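Local coordinates for uncharacterized protein (Cytophaga hutchinsonii, PDB 3OMT), which is of unknown function but, as a putative Xre-family antitoxin with a helix-turn-helix domain, probably binds DNA within a toxin-antitoxin system, at residues N11-V16 / E58-D63; L25-T30 / T36-W41; L31-N34 / K40-T43; F54-A59 / R65-S70. All blocks are in the same frame, centred on the assembly; numbering follows the deposited sequence.

How the contacts relate
Contacts 1 and 4 lie close together and share helix 50-60. Contact 1 closes the domain by joining its first and last helices. Contact 4 folds the segment after helix 50-60 back onto that helix. Both are buried and purely apolar across the segments, and their polar rims reach the second subunit. Contacts 2 and 3 also lie side by side and share helix 35-42. Contact 2 is the buried pairing of the two helix-turn-helix helices, with a threonine oxygen among its apolar groups. Contact 3 is partly buried, and an exposed lysine contributes its aliphatic part. W41 serves both and also packs on I56 of contact 4 and L13 of contact 1.

Contact 1 (N11-V16 / E58-D63); sequences NRLKSV and EALNVD
L13 and V16 of helix 13-20 meet L60 and V62 in the buried apolar centre of the helix-turn-helix domain. L60 CD1 touches both L13 and V16. L60 CD1 lies 4.0 Å from V16 CG1 and 4.1 Å from L13 CD1. The side chains of L13 and L60 cross at about a right angle and meet through CD1 of each. V16 CG1 also faces V62. These two side chains reach toward each other tip to tip, with V16 CG1 4.0 Å from V62 CG1. V16 sends CG1 away from its own backbone N (chi1 179°), and this lets one methyl touch both L60 and V62. The contact joins the first and last of the four helices of this helix-turn-helix domain. L60 is the last residue of helix 50-60. The helix ends in a Schellman motif with N61, at positive phi, as its C-prime residue. After this turn V62 also points toward V16. At the other end, N11 OD1 accepts from L13 N at 2.9 Å, which makes an Asx turn just before helix 13-20. The N-H points well at the oxygen (162°), and the nitrogen is tilted 15° from the carbonyl plane. N11 ND2 bonds W41 O and Q47 OE1, so both ends of the amide are held. D63 bonds S70 and T71 of the second subunit.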
loop_
_atom_site.group_PDB
_atom_site.type_symbol
_atom_site.label_atom_id
_atom_site.label_comp_id
_atom_site.label_asym_id
_atom_site.label_seq_id
_atom_site.Cartn_x
_atom_site.Cartn_y
_atom_site.Cartn_z
ATOM N N ASN A 11 1.105 2.339 8.058
ATOM C CA ASN A 11 2.441 2.467 7.517
ATOM C C ASN A 11 3.461 2.507 8.637
ATOM O O ASN A 11 3.143 2.837 9.793
ATOM C CB ASN A 11 2.544 3.656 6.512
ATOM C CG ASN A 11 2.691 5.007 7.189
ATOM O OD1 ASN A 11 3.722 5.273 7.827
ATOM N ND2 ASN A 11 1.662 5.874 7.069
ATOM N N ARG A 12 4.689 2.199 8.274
ATOM C CA ARG A 12 5.825 2.376 9.160
ATOM C C ARG A 12 6.914 3.297 8.555
ATOM O O ARG A 12 8.137 3.101 8.771
ATOM C CB ARG A 12 6.361 1.046 9.621
ATOM C CG ARG A 12 6.730 0.109 8.553
ATOM C CD ARG A 12 7.220 -1.274 9.078
ATOM N NE ARG A 12 8.400 -1.199 9.938
ATOM C CZ ARG A 12 9.666 -1.194 9.509
ATOM N NH1 ARG A 12 9.914 -1.270 8.227
ATOM N NH2 ARG A 12 10.693 -1.163 10.379
ATOM N N LEU A 13 6.456 4.357 7.895
ATOM C CA LEU A 13 7.357 5.334 7.304
ATOM C C LEU A 13 8.284 5.978 8.319
ATOM O O LEU A 13 9.485 6.095 8.066
ATOM C CB LEU A 13 6.585 6.393 6.559
ATOM C CG LEU A 13 7.430 7.501 5.916
ATOM C CD1 LEU A 13 8.474 6.940 4.929
ATOM C CD2 LEU A 13 6.458 8.497 5.219
ATOM N N LYS A 14 7.754 6.345 9.478
ATOM C CA LYS A 14 8.559 6.993 10.512
ATOM C C LYS A 14 9.748 6.086 10.851
ATOM O O LYS A 14 10.874 6.543 10.956
ATOM C CB LYS A 14 7.731 7.296 11.759
ATOM C CG LYS A 14 8.512 7.982 12.863
ATOM C CD LYS A 14 7.609 8.277 14.083
ATOM C CE LYS A 14 8.385 8.934 15.234
ATOM N NZ LYS A 14 7.487 9.791 16.056
ATOM N N SER A 15 9.472 4.796 11.043
ATOM C CA SER A 15 10.534 3.835 11.366
ATOM C C SER A 15 11.564 3.713 10.265
ATOM O O SER A 15 12.761 3.611 10.550
ATOM C CB SER A 15 9.984 2.475 11.669
ATOM O OG SER A 15 9.314 2.486 12.905
ATOM N N VAL A 16 11.108 3.643 9.004
ATOM C CA VAL A 16 12.046 3.469 7.878
ATOM C C VAL A 16 12.901 4.726 7.735
ATOM O O VAL A 16 14.105 4.641 7.480
ATOM C CB VAL A 16 11.348 3.054 6.577
ATOM C CG1 VAL A 16 12.328 2.912 5.424
ATOM C CG2 VAL A 16 10.634 1.697 6.778
ATOM N N GLU A 58 11.520 4.184 -3.517
ATOM C CA GLU A 58 12.612 4.444 -4.434
ATOM C C GLU A 58 13.592 5.507 -3.848
ATOM O O GLU A 58 14.830 5.327 -3.897
ATOM C CB GLU A 58 12.047 4.872 -5.787
ATOM C CG GLU A 58 13.137 5.270 -6.782
ATOM C CD GLU A 58 12.544 5.896 -8.051
ATOM O OE1 GLU A 58 11.558 6.679 -7.970
ATOM O OE2 GLU A 58 13.102 5.644 -9.127
ATOM N N ALA A 59 13.051 6.568 -3.276
ATOM C CA ALA A 59 13.833 7.635 -2.646
ATOM C C ALA A 59 14.694 7.112 -1.509
ATOM O O ALA A 59 15.878 7.483 -1.384
ATOM C CB ALA A 59 12.921 8.786 -2.168
ATOM N N LEU A 60 14.103 6.241 -0.704
ATOM C CA LEU A 60 14.779 5.647 0.452
ATOM C C LEU A 60 15.625 4.440 0.144
ATOM O O LEU A 60 16.375 3.958 1.025
ATOM C CB LEU A 60 13.775 5.288 1.532
ATOM C CG LEU A 60 13.201 6.484 2.249
ATOM C CD1 LEU A 60 11.991 6.150 3.055
ATOM C CD2 LEU A 60 14.256 7.214 3.141
ATOM N N ASN A 61 15.490 3.907 -1.055
ATOM C CA ASN A 61 16.203 2.677 -1.460
ATOM C C ASN A 61 15.871 1.451 -0.592
ATOM O O ASN A 61 16.771 0.731 -0.088
ATOM C CB ASN A 61 17.728 2.888 -1.482
ATOM C CG ASN A 61 18.440 1.790 -2.224
ATOM O OD1 ASN A 61 17.871 1.183 -3.113
ATOM N ND2 ASN A 61 19.676 1.523 -1.855
ATOM N N VAL A 62 14.566 1.248 -0.394
ATOM C CA VAL A 62 14.044 0.121 0.348
ATOM C C VAL A 62 12.952 -0.514 -0.484
ATOM O O VAL A 62 12.339 0.126 -1.340
ATOM C CB VAL A 62 13.446 0.538 1.769
ATOM C CG1 VAL A 62 14.519 1.138 2.613
ATOM C CG2 VAL A 62 12.213 1.471 1.637
ATOM N N ASP A 63 12.683 -1.784 -0.200
ATOM C CA ASP A 63 11.543 -2.468 -0.779
ATOM C C ASP A 63 10.301 -1.744 -0.264
ATOM O O ASP A 63 10.160 -1.509 0.924
ATOM C CB ASP A 63 11.571 -3.931 -0.307
ATOM C CG ASP A 63 10.479 -4.794 -0.878
ATOM O OD1 ASP A 63 9.536 -4.330 -1.454
ATOM O OD2 ASP A 63 10.593 -6.033 -0.698
#

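Contact 2 (L25-T30 / T36-W41); sequences LWLTET and TTVSKW
L27 and T28 of helix 24-30 pack against V38 and W41 of helix 35-42. This is the helix-to-helix contact inside the helix-turn-helix unit. By analogy with relatives, helix 35-42 is probably the DNA-recognition helix. The axes of the two segments pass 9.4 Å apart, with 130° between their N-to-C directions. The backbones come nearest at T28 and V38. V38 reaches across to both L27 and T28. V38 CG1 is 4.1 Å from L27 CD2, and the two side chains cross obliquely. T28 OG1 lies 3.3 Å from V38 CB and 3.4 Å from V38 CG2. The hydroxyl sits beside the backbone N of T28 (chi1 -61°), where it also bonds N24 O one turn earlier. With its hydrogen used on N24 O, the oxygen rests against the C-H groups of V38 without a bond to that helix. L27 CD2 also approaches W41 at the ring edge, near the ring plane, 4.2 Å from W41 CZ3. The leucine runs at about a right angle to the indole. One face of that indole lies against its own helix, with T37 O 3.3 Å above the plane near the rim. The neighbouring W26 packs on L60 instead. Across the interface there is no hydrogen bond. The two helices are held here by shape and by burial of apolar groups, and the one hydroxyl at the interface is already bonded.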
loop_
_atom_site.group_PDB
_atom_site.type_symbol
_atom_site.label_atom_id
_atom_site.label_comp_id
_atom_site.label_asym_id
_atom_site.label_seq_id
_atom_site.Cartn_x
_atom_site.Cartn_y
_atom_site.Cartn_z
ATOM N N LEU A 25 11.800 16.416 6.700
ATOM C CA LEU A 25 12.233 17.496 5.759
ATOM C C LEU A 25 12.913 16.926 4.529
ATOM O O LEU A 25 12.583 17.265 3.403
ATOM C CB LEU A 25 13.196 18.468 6.465
ATOM C CG LEU A 25 13.828 19.561 5.576
ATOM C CD1 LEU A 25 12.744 20.472 5.037
ATOM C CD2 LEU A 25 14.904 20.375 6.372
ATOM N N TRP A 26 13.828 15.991 4.733
ATOM C CA TRP A 26 14.486 15.364 3.582
ATOM C C TRP A 26 13.476 14.750 2.613
ATOM O O TRP A 26 13.571 14.901 1.389
ATOM C CB TRP A 26 15.456 14.290 4.067
ATOM C CG TRP A 26 16.241 13.641 2.997
ATOM C CD1 TRP A 26 17.470 14.022 2.518
ATOM C CD2 TRP A 26 15.854 12.491 2.235
ATOM N NE1 TRP A 26 17.877 13.168 1.504
ATOM C CE2 TRP A 26 16.905 12.229 1.295
ATOM C CE3 TRP A 26 14.760 11.654 2.266
ATOM C CZ2 TRP A 26 16.863 11.168 0.395
ATOM C CZ3 TRP A 26 14.733 10.547 1.357
ATOM C CH2 TRP A 26 15.776 10.338 0.444
ATOM N N LEU A 27 12.512 14.021 3.150
ATOM C CA LEU A 27 11.543 13.326 2.276
ATOM C C LEU A 27 10.649 14.328 1.586
ATOM O O LEU A 27 10.344 14.214 0.385
ATOM C CB LEU A 27 10.732 12.328 3.083
ATOM C CG LEU A 27 9.790 11.425 2.266
ATOM C CD1 LEU A 27 10.661 10.545 1.366
ATOM C CD2 LEU A 27 8.935 10.609 3.226
ATOM N N THR A 28 10.284 15.362 2.327
ATOM C CA THR A 28 9.436 16.408 1.815
ATOM C C THR A 28 10.083 17.127 0.625
ATOM O O THR A 28 9.476 17.291 -0.415
ATOM C CB THR A 28 9.097 17.430 2.936
ATOM O OG1 THR A 28 8.397 16.802 4.027
ATOM C CG2 THR A 28 8.225 18.590 2.405
ATOM N N GLU A 29 11.350 17.503 0.776
ATOM C CA GLU A 29 12.085 18.142 -0.302
ATOM C C GLU A 29 12.322 17.168 -1.455
ATOM O O GLU A 29 12.145 17.508 -2.624
ATOM C CB GLU A 29 13.390 18.713 0.245
ATOM C CG GLU A 29 13.171 19.837 1.177
ATOM C CD GLU A 29 14.475 20.590 1.489
ATOM O OE1 GLU A 29 15.565 19.987 1.358
ATOM O OE2 GLU A 29 14.395 21.772 1.881
ATOM N N THR A 30 12.755 15.951 -1.145
ATOM C CA THR A 30 13.139 14.987 -2.169
ATOM C C THR A 30 11.972 14.684 -3.103
ATOM O O THR A 30 12.142 14.577 -4.329
ATOM C CB THR A 30 13.698 13.693 -1.520
ATOM O OG1 THR A 30 14.891 14.053 -0.808
ATOM C CG2 THR A 30 14.041 12.633 -2.564
ATOM N N THR A 36 3.039 19.381 5.411
ATOM C CA THR A 36 2.002 18.765 6.244
ATOM C C THR A 36 1.584 17.380 5.727
ATOM O O THR A 36 1.231 16.462 6.502
ATOM C CB THR A 36 0.781 19.663 6.372
ATOM O OG1 THR A 36 1.180 20.945 6.841
ATOM C CG2 THR A 36 -0.125 19.094 7.363
ATOM N N THR A 37 1.612 17.231 4.417
ATOM C CA THR A 37 1.304 15.959 3.773
ATOM C C THR A 37 2.231 14.858 4.309
ATOM O O THR A 37 1.776 13.781 4.731
ATOM C CB THR A 37 1.478 16.085 2.280
ATOM O OG1 THR A 37 0.533 17.041 1.780
ATOM C CG2 THR A 37 1.327 14.731 1.567
ATOM N N VAL A 38 3.524 15.148 4.310
ATOM C CA VAL A 38 4.522 14.183 4.785
ATOM C C VAL A 38 4.387 13.925 6.274
ATOM O O VAL A 38 4.457 12.793 6.744
ATOM C CB VAL A 38 5.959 14.608 4.384
ATOM C CG1 VAL A 38 6.987 13.760 5.077
ATOM C CG2 VAL A 38 6.078 14.602 2.869
ATOM N N SER A 39 4.138 14.982 7.035
ATOM C CA SER A 39 3.957 14.830 8.460
ATOM C C SER A 39 2.809 13.873 8.811
ATOM O O SER A 39 2.949 13.019 9.710
ATOM C CB SER A 39 3.702 16.198 9.107
ATOM O OG SER A 39 3.604 16.043 10.513
ATOM N N LYS A 40 1.693 14.012 8.106
ATOM C CA LYS A 40 0.504 13.226 8.385
ATOM C C LYS A 40 0.707 11.773 7.937
ATOM O O LYS A 40 0.117 10.853 8.507
ATOM C CB LYS A 40 -0.705 13.870 7.708
ATOM C CG LYS A 40 -1.078 15.120 8.478
ATOM C CD LYS A 40 -2.393 15.706 8.076
ATOM C CE LYS A 40 -2.684 16.966 8.888
ATOM N NZ LYS A 40 -2.787 16.733 10.367
ATOM N N TRP A 41 1.543 11.556 6.923
ATOM C CA TRP A 41 1.891 10.166 6.620
ATOM C C TRP A 41 2.589 9.553 7.866
ATOM O O TRP A 41 2.288 8.430 8.310
ATOM C CB TRP A 41 2.869 10.036 5.462
ATOM C CG TRP A 41 2.406 10.493 4.135
ATOM C CD1 TRP A 41 1.116 10.659 3.702
ATOM C CD2 TRP A 41 3.248 10.832 3.036
ATOM N NE1 TRP A 41 1.114 11.081 2.384
ATOM C CE2 TRP A 41 2.405 11.212 1.962
ATOM C CE3 TRP A 41 4.645 10.872 2.857
ATOM C CZ2 TRP A 41 2.904 11.633 0.725
ATOM C CZ3 TRP A 41 5.134 11.287 1.583
ATOM C CH2 TRP A 41 4.251 11.652 0.550
#

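Contact 3 (L31-N34 / K40-T43); sequences LDKN and KWCT
The first torsion of K33 (chi1 -68°) sets CG beside the backbone N, where it meets the six-membered ring of W41. The second torsion (chi2 -72°) bends the rest of the lysine chain. On the other side of the contact, W41 also has its CG beside its own backbone N (chi1 -64°). K33 CG is 4.2 Å from W41 CH2. The two side chains cross at about a right angle, and K33 CG lies neither squarely over the ring nor at its edge. Only the aliphatic part of the lysine carries this touch. L31 comes to the ring at its edge, near the plane, with L31 CD1 4.2 Å from W41 CZ3. L31 and K33 thus touch neighbouring atoms at the far end of the indole. No hydrogen bond links the two segments. The backbone turns sharply between L31 and K33. D32, at positive phi, ends helix 24-30 in a Schellman motif, and K33 N probably bonds T28 O. This is the turn of the helix-turn-helix motif, and it leads into helix 35-42. The turn meets the end of the indole, while L13 of helix 13-20 and P48 of a loop also pack on it. T52 and I56 of helix 50-60 touch the indole too, and I56 meets L31 as well, which ties the turn to that helix.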
loop_
_atom_site.group_PDB
_atom_site.type_symbol
_atom_site.label_atom_id
_atom_site.label_comp_id
_atom_site.label_asym_id
_atom_site.label_seq_id
_atom_site.Cartn_x
_atom_site.Cartn_y
_atom_site.Cartn_z
ATOM N N LEU A 31 10.791 14.532 -2.526
ATOM C CA LEU A 31 9.592 14.206 -3.307
ATOM C C LEU A 31 8.825 15.432 -3.785
ATOM O O LEU A 31 7.778 15.279 -4.395
ATOM C CB LEU A 31 8.634 13.266 -2.514
ATOM C CG LEU A 31 9.201 11.905 -2.144
ATOM C CD1 LEU A 31 8.127 11.077 -1.408
ATOM C CD2 LEU A 31 9.707 11.184 -3.395
ATOM N N ASP A 32 9.325 16.649 -3.525
ATOM C CA ASP A 32 8.668 17.893 -3.975
ATOM C C ASP A 32 7.232 17.936 -3.432
ATOM O O ASP A 32 6.299 18.177 -4.168
ATOM C CB ASP A 32 8.733 17.966 -5.503
ATOM C CG ASP A 32 8.313 19.307 -6.071
ATOM O OD1 ASP A 32 8.393 20.337 -5.353
ATOM O OD2 ASP A 32 7.935 19.314 -7.287
ATOM N N LYS A 33 7.079 17.631 -2.135
ATOM C CA LYS A 33 5.781 17.561 -1.483
ATOM C C LYS A 33 5.616 18.744 -0.508
ATOM O O LYS A 33 6.526 19.524 -0.267
ATOM C CB LYS A 33 5.614 16.228 -0.706
ATOM C CG LYS A 33 5.521 14.990 -1.564
ATOM C CD LYS A 33 4.196 14.924 -2.277
ATOM C CE LYS A 33 4.095 13.746 -3.213
ATOM N NZ LYS A 33 2.852 13.865 -4.050
ATOM N N ASN A 34 4.426 18.874 0.032
ATOM C CA ASN A 34 4.139 19.845 1.084
ATOM C C ASN A 34 4.470 19.225 2.442
ATOM O O ASN A 34 4.343 18.009 2.634
ATOM C CB ASN A 34 2.686 20.281 1.046
ATOM C CG ASN A 34 2.309 20.907 -0.291
ATOM O OD1 ASN A 34 3.194 21.286 -1.107
ATOM N ND2 ASN A 34 1.002 21.004 -0.541
ATOM N N LYS A 40 1.693 14.012 8.106
ATOM C CA LYS A 40 0.504 13.226 8.385
ATOM C C LYS A 40 0.707 11.773 7.937
ATOM O O LYS A 40 0.117 10.853 8.507
ATOM C CB LYS A 40 -0.705 13.870 7.708
ATOM C CG LYS A 40 -1.078 15.120 8.478
ATOM C CD LYS A 40 -2.393 15.706 8.076
ATOM C CE LYS A 40 -2.684 16.966 8.888
ATOM N NZ LYS A 40 -2.787 16.733 10.367
ATOM N N TRP A 41 1.543 11.556 6.923
ATOM C CA TRP A 41 1.891 10.166 6.620
ATOM C C TRP A 41 2.589 9.553 7.866
ATOM O O TRP A 41 2.288 8.430 8.310
ATOM C CB TRP A 41 2.869 10.036 5.462
ATOM C CG TRP A 41 2.406 10.493 4.135
ATOM C CD1 TRP A 41 1.116 10.659 3.702
ATOM C CD2 TRP A 41 3.248 10.832 3.036
ATOM N NE1 TRP A 41 1.114 11.081 2.384
ATOM C CE2 TRP A 41 2.405 11.212 1.962
ATOM C CE3 TRP A 41 4.645 10.872 2.857
ATOM C CZ2 TRP A 41 2.904 11.633 0.725
ATOM C CZ3 TRP A 41 5.134 11.287 1.583
ATOM C CH2 TRP A 41 4.251 11.652 0.550
ATOM N N CYS A 42 3.578 10.265 8.384
ATOM C CA CYS A 42 4.413 9.703 9.433
ATOM C C CYS A 42 3.639 9.429 10.724
ATOM O O CYS A 42 3.919 8.451 11.437
ATOM C CB CYS A 42 5.611 10.630 9.705
ATOM S SG CYS A 42 6.814 10.552 8.360
ATOM N N THR A 43 2.624 10.236 10.996
ATOM C CA THR A 43 1.779 9.998 12.161
ATOM C C THR A 43 0.581 9.066 11.899
ATOM O O THR A 43 -0.275 8.862 12.790
ATOM C CB THR A 43 1.292 11.307 12.783
ATOM O OG1 THR A 43 0.611 12.069 11.796
ATOM C CG2 THR A 43 2.452 12.129 13.307
#

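Contact 4 (F54-A59 / R65-S70); sequences FDIAEA and RELIVS
L67 packs its CD1 methyl on I56 and A57 of helix 50-60, and apolar contact is the first and main kind of interaction. L67 CD1 lies 3.7 Å from I56 CG2 and 3.8 Å from A57 CB. L67 CD1 is also 3.7 Å from A57 N, so the methyl rests on the helix backbone as well as on side chains. I56 turns CG2 away from its own backbone N, with CG1 beside that N (chi1 -62°). The CG2 branch therefore meets L67. I56 CB is nearly as close, 3.9 Å from L67 CD1. A57 is small enough for the leucine to come close to the helix, and the two backbones are nearest at A57 and L67. L67 also packs on L13 and V16 of helix 13-20 and on L53, so it lies where several parts of the domain core converge.

Hydrogen bonds to main-chain atoms form the second group. Residues 65-67 have helical backbone angles without the regular helix bonds, and I68 N bonds R65 O at 3.3 Å. R12 N bonds L67 O, and the guanidinium of R12 is a side-chain donor to E66 O through NH1.

Contacts with the second subunit form a third group. R65 NH2 bonds I68 O of the second subunit, and I68 O accepts the matching bond from R65 of that subunit.

Across the two segments the contact is apolar burial of L67; the polar atoms nearby bond instead to R12 and to the second subunit.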
loop_
_atom_site.group_PDB
_atom_site.type_symbol
_atom_site.label_atom_id
_atom_site.label_comp_id
_atom_site.label_asym_id
_atom_site.label_seq_id
_atom_site.Cartn_x
_atom_site.Cartn_y
_atom_site.Cartn_z
ATOM N N PHE A 54 5.503 3.768 -3.675
ATOM C CA PHE A 54 6.597 3.293 -4.532
ATOM C C PHE A 54 7.659 4.418 -4.707
ATOM O O PHE A 54 8.855 4.141 -4.689
ATOM C CB PHE A 54 6.093 2.789 -5.898
ATOM C CG PHE A 54 5.593 1.361 -5.886
ATOM C CD1 PHE A 54 6.305 0.350 -6.521
ATOM C CD2 PHE A 54 4.435 1.036 -5.221
ATOM C CE1 PHE A 54 5.876 -0.957 -6.508
ATOM C CE2 PHE A 54 3.995 -0.252 -5.182
ATOM C CZ PHE A 54 4.697 -1.270 -5.844
ATOM N N ASP A 55 7.215 5.658 -4.863
ATOM C CA ASP A 55 8.109 6.831 -4.971
ATOM C C ASP A 55 8.939 7.017 -3.690
ATOM O O ASP A 55 10.130 7.240 -3.760
ATOM C CB ASP A 55 7.298 8.088 -5.233
ATOM C CG ASP A 55 6.771 8.183 -6.648
ATOM O OD1 ASP A 55 7.209 7.426 -7.553
ATOM O OD2 ASP A 55 5.898 9.058 -6.847
ATOM N N ILE A 56 8.296 6.863 -2.524
ATOM C CA ILE A 56 8.970 6.928 -1.232
ATOM C C ILE A 56 10.032 5.828 -1.146
ATOM O O ILE A 56 11.169 6.078 -0.712
ATOM C CB ILE A 56 7.999 6.824 -0.066
ATOM C CG1 ILE A 56 6.971 7.999 -0.054
ATOM C CG2 ILE A 56 8.751 6.727 1.254
ATOM C CD1 ILE A 56 5.733 7.766 0.829
ATOM N N ALA A 57 9.662 4.606 -1.537
ATOM C CA ALA A 57 10.527 3.433 -1.429
ATOM C C ALA A 57 11.749 3.635 -2.329
ATOM O O ALA A 57 12.874 3.324 -1.966
ATOM C CB ALA A 57 9.770 2.214 -1.843
ATOM N N GLU A 58 11.520 4.184 -3.517
ATOM C CA GLU A 58 12.612 4.444 -4.434
ATOM C C GLU A 58 13.592 5.507 -3.848
ATOM O O GLU A 58 14.830 5.327 -3.897
ATOM C CB GLU A 58 12.047 4.872 -5.787
ATOM C CG GLU A 58 13.137 5.270 -6.782
ATOM C CD GLU A 58 12.544 5.896 -8.051
ATOM O OE1 GLU A 58 11.558 6.679 -7.970
ATOM O OE2 GLU A 58 13.102 5.644 -9.127
ATOM N N ALA A 59 13.051 6.568 -3.276
ATOM C CA ALA A 59 13.833 7.635 -2.646
ATOM C C ALA A 59 14.694 7.112 -1.509
ATOM O O ALA A 59 15.878 7.483 -1.384
ATOM C CB ALA A 59 12.921 8.786 -2.168
ATOM N N ARG A 65 7.531 -2.803 0.237
ATOM C CA ARG A 65 6.797 -3.611 1.231
ATOM C C ARG A 65 7.174 -3.231 2.668
ATOM O O ARG A 65 6.335 -3.385 3.610
ATOM C CB ARG A 65 7.053 -5.079 1.014
ATOM C CG ARG A 65 6.370 -5.642 -0.225
ATOM C CD ARG A 65 6.647 -7.097 -0.416
ATOM N NE ARG A 65 5.866 -7.611 -1.549
ATOM C CZ ARG A 65 5.869 -8.900 -1.924
ATOM N NH1 ARG A 65 6.667 -9.799 -1.323
ATOM N NH2 ARG A 65 5.085 -9.281 -2.908
ATOM N N GLU A 66 8.414 -2.765 2.874
ATOM C CA GLU A 66 8.859 -2.414 4.216
ATOM C C GLU A 66 8.189 -1.140 4.761
ATOM O O GLU A 66 8.261 -0.884 5.950
ATOM C CB GLU A 66 10.403 -2.245 4.244
ATOM C CG GLU A 66 11.091 -3.552 3.954
ATOM C CD GLU A 66 12.591 -3.454 4.024
ATOM O OE1 GLU A 66 13.099 -2.483 4.632
ATOM O OE2 GLU A 66 13.258 -4.374 3.480
ATOM N N LEU A 67 7.553 -0.338 3.890
ATOM C CA LEU A 67 6.899 0.890 4.332
ATOM C C LEU A 67 5.556 0.609 4.970
ATOM O O LEU A 67 4.988 1.493 5.564
ATOM C CB LEU A 67 6.705 1.823 3.164
ATOM C CG LEU A 67 7.974 2.377 2.489
ATOM C CD1 LEU A 67 7.673 3.197 1.215
ATOM C CD2 LEU A 67 8.854 3.117 3.517
ATOM N N ILE A 68 5.035 -0.608 4.801
ATOM C CA ILE A 68 3.696 -1.020 5.268
ATOM C C ILE A 68 3.894 -1.959 6.461
ATOM O O ILE A 68 4.799 -2.797 6.428
ATOM C CB ILE A 68 2.945 -1.755 4.101
ATOM C CG1 ILE A 68 2.916 -0.841 2.874
ATOM C CG2 ILE A 68 1.536 -2.218 4.545
ATOM C CD1 ILE A 68 2.378 0.500 3.222
ATOM N N VAL A 69 3.057 -1.863 7.485
ATOM C CA VAL A 69 3.181 -2.818 8.594
ATOM C C VAL A 69 2.689 -4.198 8.111
ATOM O O VAL A 69 1.747 -4.311 7.312
ATOM C CB VAL A 69 2.437 -2.380 9.867
ATOM C CG1 VAL A 69 3.044 -1.062 10.406
ATOM C CG2 VAL A 69 0.888 -2.187 9.650
ATOM N N SER A 70 3.390 -5.235 8.558
ATOM C CA SER A 70 2.978 -6.605 8.300
ATOM C C SER A 70 1.669 -6.991 8.987
ATOM O O SER A 70 1.378 -6.565 10.115
ATOM C CB SER A 70 4.109 -7.535 8.756
ATOM O OG SER A 70 3.707 -8.855 8.544
#